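Local atomic coordinates of aminopeptidase YwaD (Bacillus subtilis, PDB entry 6HC6), a protein that removes N-terminal amino acids, such as leucine, arginine and lysine, from peptides, using two zinc ions bound in each subunit. Residues G259-D262 / N263-T267; V426-A429 / V430-E433; T141-A144 / K145-A149; I201-E204 / D205-L209. All blocks are in the same frame, centred on the assembly; numbering follows the deposited sequence.

Contact 1. Residues G259-D262 / N263-T267; sequences GAND and NGSGT. With ZN (zinc ion), chain D; ZN (zinc ion), chain E.
Gly264 N bonds to Gly259 O at 2.8 Å, spanning five residues in a wide pi-type turn that opens helix 260-277 at its N-cap, Gly259. The peptide bond between Asp262 and Asn263 is cis, as it is after the bridging aspartate of related M28 di-zinc peptidases. Ser265 N reaches back to Ala260 O only weakly.

The Ser265 hydroxyl closes the turn on the side-chain level. Its OG donates to Asn261 O at 2.6 Å, in the carbonyl plane and on a lone pair. A chi1 of 67° sets OG between the backbone N and the carbonyl carbon and brings it to Asn261 O. The Asn261 amide is held from outside: ND2 donates to Glu397, and OD1 accepts from the backbone of Gly326. Asn263 CA also points its hydrogen at Asn261 O, 3.2 Å away. Asn263 OD1 accepts from Gly266 N in an Asx motif, with the donor well above the amide plane, while ND2 goes to Leu322 O.

Asp262 gives its carboxylate to the metals. Asp262 OD1 binds the zinc ion of chain D at 2.0 Å, together with His250 and Asp323. Asp262 OD2 binds the zinc ion of chain E at 2.0 Å, together with Glu295, His401 and Glu452. Water 2 binds both zinc ions.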
loop_
_atom_site.group_PDB
_atom_site.type_symbol
_atom_site.label_atom_id
_atom_site.label_comp_id
_atom_site.label_asym_id
_atom_site.label_seq_id
_atom_site.Cartn_x
_atom_site.Cartn_y
_atom_site.Cartn_z
ATOM N N GLY A 259 -4.754 8.623 4.402
ATOM C CA GLY A 259 -4.719 7.170 4.521
ATOM C C GLY A 259 -5.687 6.631 5.553
ATOM O O GLY A 259 -5.370 5.671 6.270
ATOM N N ALA A 260 -6.851 7.255 5.676
ATOM C CA ALA A 260 -7.837 6.758 6.628
ATOM C C ALA A 260 -8.280 5.350 6.254
ATOM O O ALA A 260 -8.216 4.428 7.081
ATOM C CB ALA A 260 -9.027 7.708 6.695
ATOM N N ASN A 261 -8.714 5.157 5.002
ATOM C CA ASN A 261 -9.093 3.819 4.568
ATOM C C ASN A 261 -7.923 2.988 4.032
ATOM O O ASN A 261 -7.876 1.772 4.266
ATOM C CB ASN A 261 -10.189 3.890 3.498
ATOM C CG ASN A 261 -10.873 2.560 3.336
ATOM O OD1 ASN A 261 -11.123 1.877 4.345
ATOM N ND2 ASN A 261 -11.120 2.139 2.090
ATOM N N ASP A 262 -6.993 3.600 3.287
ATOM C CA ASP A 262 -5.788 2.921 2.786
ATOM C C ASP A 262 -4.570 3.466 3.535
ATOM O O ASP A 262 -3.924 4.396 3.059
ATOM C CB ASP A 262 -5.625 3.158 1.261
ATOM C CG ASP A 262 -4.545 2.292 0.651
ATOM O OD1 ASP A 262 -4.197 1.261 1.282
ATOM O OD2 ASP A 262 -4.036 2.638 -0.454
ATOM N N ASN A 263 -4.219 2.873 4.686
ATOM C CA ASN A 263 -4.850 1.692 5.254
ATOM C C ASN A 263 -4.941 1.833 6.770
ATOM O O ASN A 263 -4.659 0.900 7.515
ATOM C CB ASN A 263 -4.056 0.435 4.878
ATOM C CG ASN A 263 -4.743 -0.840 5.339
ATOM O OD1 ASN A 263 -5.969 -0.902 5.390
ATOM N ND2 ASN A 263 -3.953 -1.862 5.670
ATOM N N GLY A 264 -5.317 3.021 7.236
ATOM C CA GLY A 264 -5.660 3.144 8.646
ATOM C C GLY A 264 -6.716 2.133 9.038
ATOM O O GLY A 264 -6.675 1.556 10.130
ATOM N N SER A 265 -7.662 1.876 8.132
ATOM C CA SER A 265 -8.745 0.950 8.416
ATOM C C SER A 265 -8.216 -0.437 8.749
ATOM O O SER A 265 -8.593 -1.021 9.768
ATOM C CB SER A 265 -9.714 0.884 7.227
ATOM O OG SER A 265 -9.075 0.294 6.099
ATOM N N GLY A 266 -7.375 -1.005 7.881
ATOM C CA GLY A 266 -6.882 -2.350 8.145
ATOM C C GLY A 266 -6.016 -2.412 9.387
ATOM O O GLY A 266 -6.084 -3.374 10.159
ATOM N N THR A 267 -5.170 -1.402 9.582
ATOM C CA THR A 267 -4.358 -1.343 10.789
ATOM C C THR A 267 -5.242 -1.331 12.028
ATOM O O THR A 267 -4.989 -2.059 13.000
ATOM C CB THR A 267 -3.459 -0.107 10.746
ATOM O OG1 THR A 267 -2.591 -0.189 9.599
ATOM C CG2 THR A 267 -2.591 -0.021 12.016
HETATM ZN ZN ZN D . -3.409 -0.567 0.939
HETATM ZN ZN ZN E . -2.310 2.150 -1.444
HETATM O O HOH W 1 -4.282 -0.926 -0.822
HETATM O O HOH W 2 -1.992 0.119 -0.400
#

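Contact 2. Residues V426-A429 / V430-E433; sequences VYEA and VKKE
This is a local contact at the C-terminal end of helix 412-430, where Tyr427 and Glu428 meet Lys431 just past the last turn. It lies at the edge of the M28 peptidase fold, away from the zinc site. Val426 packs on Met273 and Leu277 of helix 260-277, while Glu428 and Ala429 touch helix 346-358. The final backbone bonds run from Val430 N to Val426 O and from Lys431 N to Tyr427 O, each 2.8 Å. Val430 N also leans weakly on Tyr427 O. Lys431 is then the first residue to leave helical geometry.

On the buried side, Val430 sets its CG1 against Val426 CG1 at 4.0 Å. Lys431 sets its CB over one face of the Tyr427 ring, toward the rim. This CH-pi contact puts Lys431 CB 4.0 Å from the ring centroid and 16° off the normal. Lys431 CG sits between the backbone N and the carbonyl carbon (chi1 67°), and the rest of the chain is extended. The lysine crosses the Tyr427 side chain at about a right angle. The Tyr427 hydroxyl has a weak bond to the backbone N of Arg39.

Farther along, the lysine chain runs alongside Glu428, both pointing the same way. Lys431 NZ and Glu428 OE1 form a salt bridge at 3.2 Å, weak as a hydrogen bond. Water 3 bridges the end of the helix, donating to Ala429 O at 2.8 Å and to Lys431 O at 2.6 Å.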
loop_
_atom_site.group_PDB
_atom_site.type_symbol
_atom_site.label_atom_id
_atom_site.label_comp_id
_atom_site.label_asym_id
_atom_site.label_seq_id
_atom_site.Cartn_x
_atom_site.Cartn_y
_atom_site.Cartn_z
ATOM N N VAL A 426 -10.602 -15.652 11.631
ATOM C CA VAL A 426 -9.388 -15.969 12.374
ATOM C C VAL A 426 -9.719 -16.868 13.556
ATOM O O VAL A 426 -8.990 -17.826 13.848
ATOM C CB VAL A 426 -8.680 -14.673 12.808
ATOM C CG1 VAL A 426 -7.486 -14.987 13.729
ATOM C CG2 VAL A 426 -8.214 -13.903 11.586
ATOM N N TYR A 427 -10.834 -16.595 14.244
ATOM C CA TYR A 427 -11.239 -17.461 15.345
ATOM C C TYR A 427 -11.409 -18.892 14.870
ATOM O O TYR A 427 -10.957 -19.830 15.536
ATOM C CB TYR A 427 -12.531 -16.951 15.990
ATOM C CG TYR A 427 -13.017 -17.809 17.142
ATOM C CD1 TYR A 427 -12.361 -17.795 18.367
ATOM C CD2 TYR A 427 -14.140 -18.614 17.014
ATOM C CE1 TYR A 427 -12.802 -18.569 19.431
ATOM C CE2 TYR A 427 -14.590 -19.398 18.078
ATOM C CZ TYR A 427 -13.916 -19.367 19.283
ATOM O OH TYR A 427 -14.353 -20.133 20.345
ATOM N N GLU A 428 -12.031 -19.084 13.701
ATOM C CA GLU A 428 -12.153 -20.439 13.165
ATOM C C GLU A 428 -10.786 -21.083 13.009
ATOM O O GLU A 428 -10.615 -22.278 13.287
ATOM C CB GLU A 428 -12.887 -20.419 11.825
ATOM C CG GLU A 428 -14.386 -20.269 11.950
ATOM C CD GLU A 428 -15.010 -21.345 12.826
ATOM O OE1 GLU A 428 -14.644 -22.530 12.668
ATOM O OE2 GLU A 428 -15.865 -21.006 13.674
ATOM N N ALA A 429 -9.794 -20.300 12.592
ATOM C CA ALA A 429 -8.464 -20.837 12.357
ATOM C C ALA A 429 -7.720 -21.121 13.656
ATOM O O ALA A 429 -6.939 -22.073 13.709
ATOM C CB ALA A 429 -7.661 -19.873 11.486
ATOM N N VAL A 430 -7.943 -20.332 14.710
ATOM C CA VAL A 430 -7.098 -20.408 15.906
ATOM C C VAL A 430 -7.771 -21.065 17.102
ATOM O O VAL A 430 -7.066 -21.417 18.065
ATOM C CB VAL A 430 -6.555 -19.018 16.308
ATOM C CG1 VAL A 430 -5.897 -18.341 15.121
ATOM C CG2 VAL A 430 -7.666 -18.138 16.865
ATOM N N LYS A 431 -9.084 -21.279 17.077
ATOM C CA LYS A 431 -9.754 -21.835 18.247
ATOM C C LYS A 431 -9.232 -23.233 18.562
ATOM O O LYS A 431 -8.761 -23.966 17.688
ATOM C CB LYS A 431 -11.266 -21.896 18.033
ATOM C CG LYS A 431 -11.688 -22.884 16.950
ATOM C CD LYS A 431 -13.148 -22.717 16.582
ATOM C CE LYS A 431 -13.549 -23.683 15.475
ATOM N NZ LYS A 431 -15.001 -24.016 15.520
ATOM N N LYS A 432 -9.321 -23.599 19.831
ATOM C CA LYS A 432 -8.987 -24.952 20.227
ATOM C C LYS A 432 -10.175 -25.876 19.989
ATOM O O LYS A 432 -11.315 -25.436 19.812
ATOM C CB LYS A 432 -8.594 -24.992 21.700
ATOM C CG LYS A 432 -7.456 -24.067 22.069
ATOM C CD LYS A 432 -6.386 -24.849 22.797
ATOM C CE LYS A 432 -6.173 -24.343 24.205
ATOM N NZ LYS A 432 -5.239 -25.237 24.955
ATOM N N GLU A 433 -9.901 -27.173 19.984
ATOM C CA GLU A 433 -10.990 -28.132 20.109
ATOM C C GLU A 433 -10.784 -28.989 21.350
ATOM O O GLU A 433 -11.320 -28.684 22.414
ATOM C CB GLU A 433 -11.113 -29.016 18.873
ATOM C CG GLU A 433 -12.443 -29.745 18.823
ATOM C CD GLU A 433 -12.293 -31.199 18.442
ATOM O OE1 GLU A 433 -11.570 -31.476 17.462
ATOM O OE2 GLU A 433 -12.885 -32.062 19.129
HETATM O O HOH W 3 -7.867 -24.166 15.266
#

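Contact 3. Residues T141-A144 / K145-A149; sequences TADA and KGKIA
The end of Lys147 lies over one face of the Asp143 carboxylate, crossing it at about a right angle, with NZ nearer OD1. Asp143 OD1 lies 3.3 Å from Lys147 NZ, a salt bridge that is weak as a hydrogen bond. The other flat group is the Asp143 peptide carbonyl, which holds the lysine more closely. Lys147 NZ donates to Asp143 O at 2.6 Å, tilted 20° from the carbonyl plane. The lysine chain is extended until its last torsion, where it bends (chi4 61°) to bring NZ onto that oxygen. CD and CE pass alongside the same oxygen on the way. One ammonium thus holds the backbone oxygen firmly and the carboxylate more loosely; its charge probably offsets that of the aspartate.

The backbone that carries these groups is a short 3-10 segment, 142-144, followed by a type II beta turn from Ala144 to Lys147. Gly146 occupies the positive-phi position of that turn. Lys147 N closes it on Ala144 O at 3.2 Å. Water 5 also bridges these two residues, donating to Ala144 O at 2.8 Å and more weakly to Lys147 O. At the start, Thr141 OG1 accepts from Asp143 N at 3.0 Å in an ST turn.

The whole unit leads into strand 148-152 of the PA domain. Asp143, Ala144 and Lys147 all pack on Tyr130 of strand 125-131, and Ile148 continues between that strand and strand 172-176.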
loop_
_atom_site.group_PDB
_atom_site.type_symbol
_atom_site.label_atom_id
_atom_site.label_comp_id
_atom_site.label_asym_id
_atom_site.label_seq_id
_atom_site.Cartn_x
_atom_site.Cartn_y
_atom_site.Cartn_z
ATOM N N THR A 141 12.045 10.855 -31.632
ATOM C CA THR A 141 12.923 11.129 -32.761
ATOM C C THR A 141 14.316 11.502 -32.260
ATOM O O THR A 141 14.568 11.608 -31.055
ATOM C CB THR A 141 12.360 12.258 -33.625
ATOM O OG1 THR A 141 12.597 13.507 -32.968
ATOM C CG2 THR A 141 10.863 12.083 -33.848
ATOM N N ALA A 142 15.236 11.731 -33.203
ATOM C CA ALA A 142 16.563 12.215 -32.837
ATOM C C ALA A 142 16.483 13.508 -32.036
ATOM O O ALA A 142 17.374 13.800 -31.232
ATOM C CB ALA A 142 17.416 12.416 -34.093
ATOM N N ASP A 143 15.414 14.283 -32.226
ATOM C CA ASP A 143 15.222 15.540 -31.508
ATOM C C ASP A 143 15.036 15.350 -30.006
ATOM O O ASP A 143 15.068 16.342 -29.263
ATOM C CB ASP A 143 14.018 16.278 -32.099
ATOM C CG ASP A 143 13.900 17.702 -31.596
ATOM O OD1 ASP A 143 14.759 18.535 -31.959
ATOM O OD2 ASP A 143 12.945 17.988 -30.842
ATOM N N ALA A 144 14.857 14.112 -29.537
ATOM C CA ALA A 144 14.602 13.883 -28.120
ATOM C C ALA A 144 15.866 13.925 -27.272
ATOM O O ALA A 144 15.776 14.177 -26.068
ATOM C CB ALA A 144 13.896 12.540 -27.925
ATOM N N LYS A 145 17.035 13.689 -27.867
ATOM C CA LYS A 145 18.272 13.642 -27.097
ATOM C C LYS A 145 18.559 14.998 -26.460
ATOM O O LYS A 145 18.455 16.042 -27.112
ATOM C CB LYS A 145 19.432 13.218 -27.999
ATOM C CG LYS A 145 20.749 13.018 -27.275
ATOM C CD LYS A 145 21.851 12.682 -28.263
ATOM C CE LYS A 145 23.162 12.350 -27.566
ATOM N NZ LYS A 145 24.179 11.822 -28.530
ATOM N N GLY A 146 18.910 14.977 -25.173
ATOM C CA GLY A 146 19.213 16.183 -24.427
ATOM C C GLY A 146 18.018 16.992 -23.961
ATOM O O GLY A 146 18.209 18.088 -23.425
ATOM N N LYS A 147 16.796 16.495 -24.135
ATOM C CA LYS A 147 15.601 17.253 -23.791
ATOM C C LYS A 147 14.821 16.539 -22.695
ATOM O O LYS A 147 15.009 15.344 -22.447
ATOM C CB LYS A 147 14.716 17.463 -25.022
ATOM C CG LYS A 147 15.443 18.195 -26.151
ATOM C CD LYS A 147 14.473 18.693 -27.208
ATOM C CE LYS A 147 15.199 19.500 -28.290
ATOM N NZ LYS A 147 16.219 18.678 -29.009
ATOM N N ILE A 148 13.951 17.284 -22.019
ATOM C CA ILE A 148 13.057 16.666 -21.042
ATOM C C ILE A 148 11.848 16.130 -21.790
ATOM O O ILE A 148 11.115 16.894 -22.426
ATOM C CB ILE A 148 12.638 17.652 -19.946
ATOM C CG1 ILE A 148 13.864 18.212 -19.233
ATOM C CG2 ILE A 148 11.716 16.959 -18.940
ATOM C CD1 ILE A 148 13.582 19.481 -18.424
ATOM N N ALA A 149 11.645 14.815 -21.717
ATOM C CA ALA A 149 10.538 14.167 -22.406
ATOM C C ALA A 149 9.248 14.411 -21.642
ATOM O O ALA A 149 9.151 14.085 -20.455
ATOM C CB ALA A 149 10.799 12.669 -22.551
HETATM O O HOH W 4 18.126 16.774 -29.881
HETATM O O HOH W 5 13.467 14.022 -24.436
#

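Contact 4. Residues I201-E204 / D205-L209; sequences IKKE and DGEAL
Ile201 reaches from the end of strand 198-201 into the first turn of helix 203-209, inside the PA domain. Its CD1 lies 3.5 Å from Gly206 N and 3.9 Å from Leu209 CD1. A chi1 of 66° swings CG1 toward the helix. Both Ile201 and Leu209 also pack on Ile109 and Ile174 of the neighbouring strands.

Lys202 is the N-cap, and its O receives Gly206 N at 3.0 Å. Its side chain runs beside Asp205, but NZ bonds to Leu182 O instead. Water 6 links the two residues: it accepts from Lys202 N and donates to Asp205 OD2 at 2.6 Å. Asp205 OD1 forms a salt bridge with Arg107.

Lys203 O accepts from Glu207 N. The Lys203 side chain slants over that of Glu207, with CE 3.2 Å from Glu207 OE2. The salt bridge from Lys203 NZ to Glu207 OE2 is long, 3.7 Å.

Glu204 O takes Ala208 N at 3.1 Å. Water 7 donates to Glu207 OE1 and, weakly, to Glu204 O.

Arg107, the water and the helix start probably favour the ionised form of Asp205. The long Lys203-Glu207 pair is likely the weaker attraction, since Lys203 NZ also bonds to Asn178 O.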
loop_
_atom_site.group_PDB
_atom_site.type_symbol
_atom_site.label_atom_id
_atom_site.label_comp_id
_atom_site.label_asym_id
_atom_site.label_seq_id
_atom_site.Cartn_x
_atom_site.Cartn_y
_atom_site.Cartn_z
ATOM N N ILE A 201 2.925 14.778 -12.956
ATOM C CA ILE A 201 2.241 16.044 -12.718
ATOM C C ILE A 201 0.787 15.901 -13.138
ATOM O O ILE A 201 0.389 14.926 -13.783
ATOM C CB ILE A 201 2.903 17.221 -13.461
ATOM C CG1 ILE A 201 2.753 17.034 -14.975
ATOM C CG2 ILE A 201 4.375 17.355 -13.053
ATOM C CD1 ILE A 201 3.297 18.200 -15.797
ATOM N N LYS A 202 -0.001 16.908 -12.777
ATOM C CA LYS A 202 -1.423 16.928 -13.069
ATOM C C LYS A 202 -1.681 17.117 -14.559
ATOM O O LYS A 202 -0.862 17.670 -15.302
ATOM C CB LYS A 202 -2.106 18.055 -12.295
ATOM C CG LYS A 202 -2.212 17.775 -10.800
ATOM C CD LYS A 202 -3.258 18.675 -10.202
ATOM C CE LYS A 202 -2.652 19.813 -9.419
ATOM N NZ LYS A 202 -3.474 20.067 -8.197
ATOM N N LYS A 203 -2.872 16.674 -14.972
ATOM C CA LYS A 203 -3.283 16.713 -16.373
ATOM C C LYS A 203 -3.221 18.126 -16.948
ATOM O O LYS A 203 -2.594 18.362 -17.992
ATOM C CB LYS A 203 -4.700 16.148 -16.484
ATOM C CG LYS A 203 -5.322 16.203 -17.865
ATOM C CD LYS A 203 -6.804 15.892 -17.784
ATOM C CE LYS A 203 -7.455 15.882 -19.161
ATOM N NZ LYS A 203 -7.190 14.601 -19.872
ATOM N N GLU A 204 -3.868 19.084 -16.283
ATOM C CA GLU A 204 -3.924 20.434 -16.843
ATOM C C GLU A 204 -2.542 21.074 -16.900
ATOM O O GLU A 204 -2.269 21.894 -17.786
ATOM C CB GLU A 204 -4.892 21.306 -16.040
ATOM C CG GLU A 204 -4.465 21.582 -14.606
ATOM C CD GLU A 204 -4.965 20.534 -13.630
ATOM O OE1 GLU A 204 -5.360 19.433 -14.082
ATOM O OE2 GLU A 204 -4.963 20.818 -12.411
ATOM N N ASP A 205 -1.652 20.692 -15.986
ATOM C CA ASP A 205 -0.292 21.211 -16.004
ATOM C C ASP A 205 0.492 20.658 -17.185
ATOM O O ASP A 205 1.205 21.402 -17.869
ATOM C CB ASP A 205 0.406 20.878 -14.690
ATOM C CG ASP A 205 -0.194 21.630 -13.522
ATOM O OD1 ASP A 205 -0.781 22.710 -13.756
ATOM O OD2 ASP A 205 -0.074 21.153 -12.377
ATOM N N GLY A 206 0.388 19.349 -17.432
ATOM C CA GLY A 206 1.075 18.781 -18.579
ATOM C C GLY A 206 0.544 19.325 -19.890
ATOM O O GLY A 206 1.302 19.527 -20.844
ATOM N N GLU A 207 -0.765 19.575 -19.954
ATOM C CA GLU A 207 -1.352 20.135 -21.169
ATOM C C GLU A 207 -0.801 21.523 -21.458
ATOM O O GLU A 207 -0.511 21.857 -22.615
ATOM C CB GLU A 207 -2.875 20.168 -21.051
ATOM C CG GLU A 207 -3.501 18.791 -21.174
ATOM C CD GLU A 207 -4.942 18.752 -20.714
ATOM O OE1 GLU A 207 -5.389 19.719 -20.061
ATOM O OE2 GLU A 207 -5.623 17.742 -21.002
ATOM N N ALA A 208 -0.634 22.341 -20.414
ATOM C CA ALA A 208 0.038 23.621 -20.584
ATOM C C ALA A 208 1.478 23.423 -21.035
ATOM O O ALA A 208 1.944 24.105 -21.954
ATOM C CB ALA A 208 -0.008 24.416 -19.282
ATOM N N LEU A 209 2.188 22.480 -20.406
ATOM C CA LEU A 209 3.595 22.251 -20.721
ATOM C C LEU A 209 3.814 21.855 -22.171
ATOM O O LEU A 209 4.899 22.098 -22.708
ATOM C CB LEU A 209 4.171 21.153 -19.831
ATOM C CG LEU A 209 4.729 21.522 -18.478
ATOM C CD1 LEU A 209 5.601 20.361 -18.001
ATOM C CD2 LEU A 209 5.490 22.848 -18.570
HETATM O O HOH W 6 0.732 19.001 -11.133
HETATM O O HOH W 7 -5.069 22.526 -19.482
#

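Overall arrangement
From the N terminus, contact 3 comes first, closing the tight turn that leads into strand 148-152. Contact 4 follows at the join of strand 198-201 and helix 203-209. Both belong to the PA domain, their centres about 19 Å apart, and their strands, 148-152 and 198-201, belong to the same mixed sheet. Contact 1 then opens helix 260-277 in the peptidase domain, within the beta-alpha-beta unit of strands 244-250 and 285-291. Contact 2 ends helix 412-430, whose end packs on helix 260-277. The four follow in series; none nests or crosses. Contacts 2 and 3 lie on opposite sides of the chain's centre, their own centres about 61 Å apart.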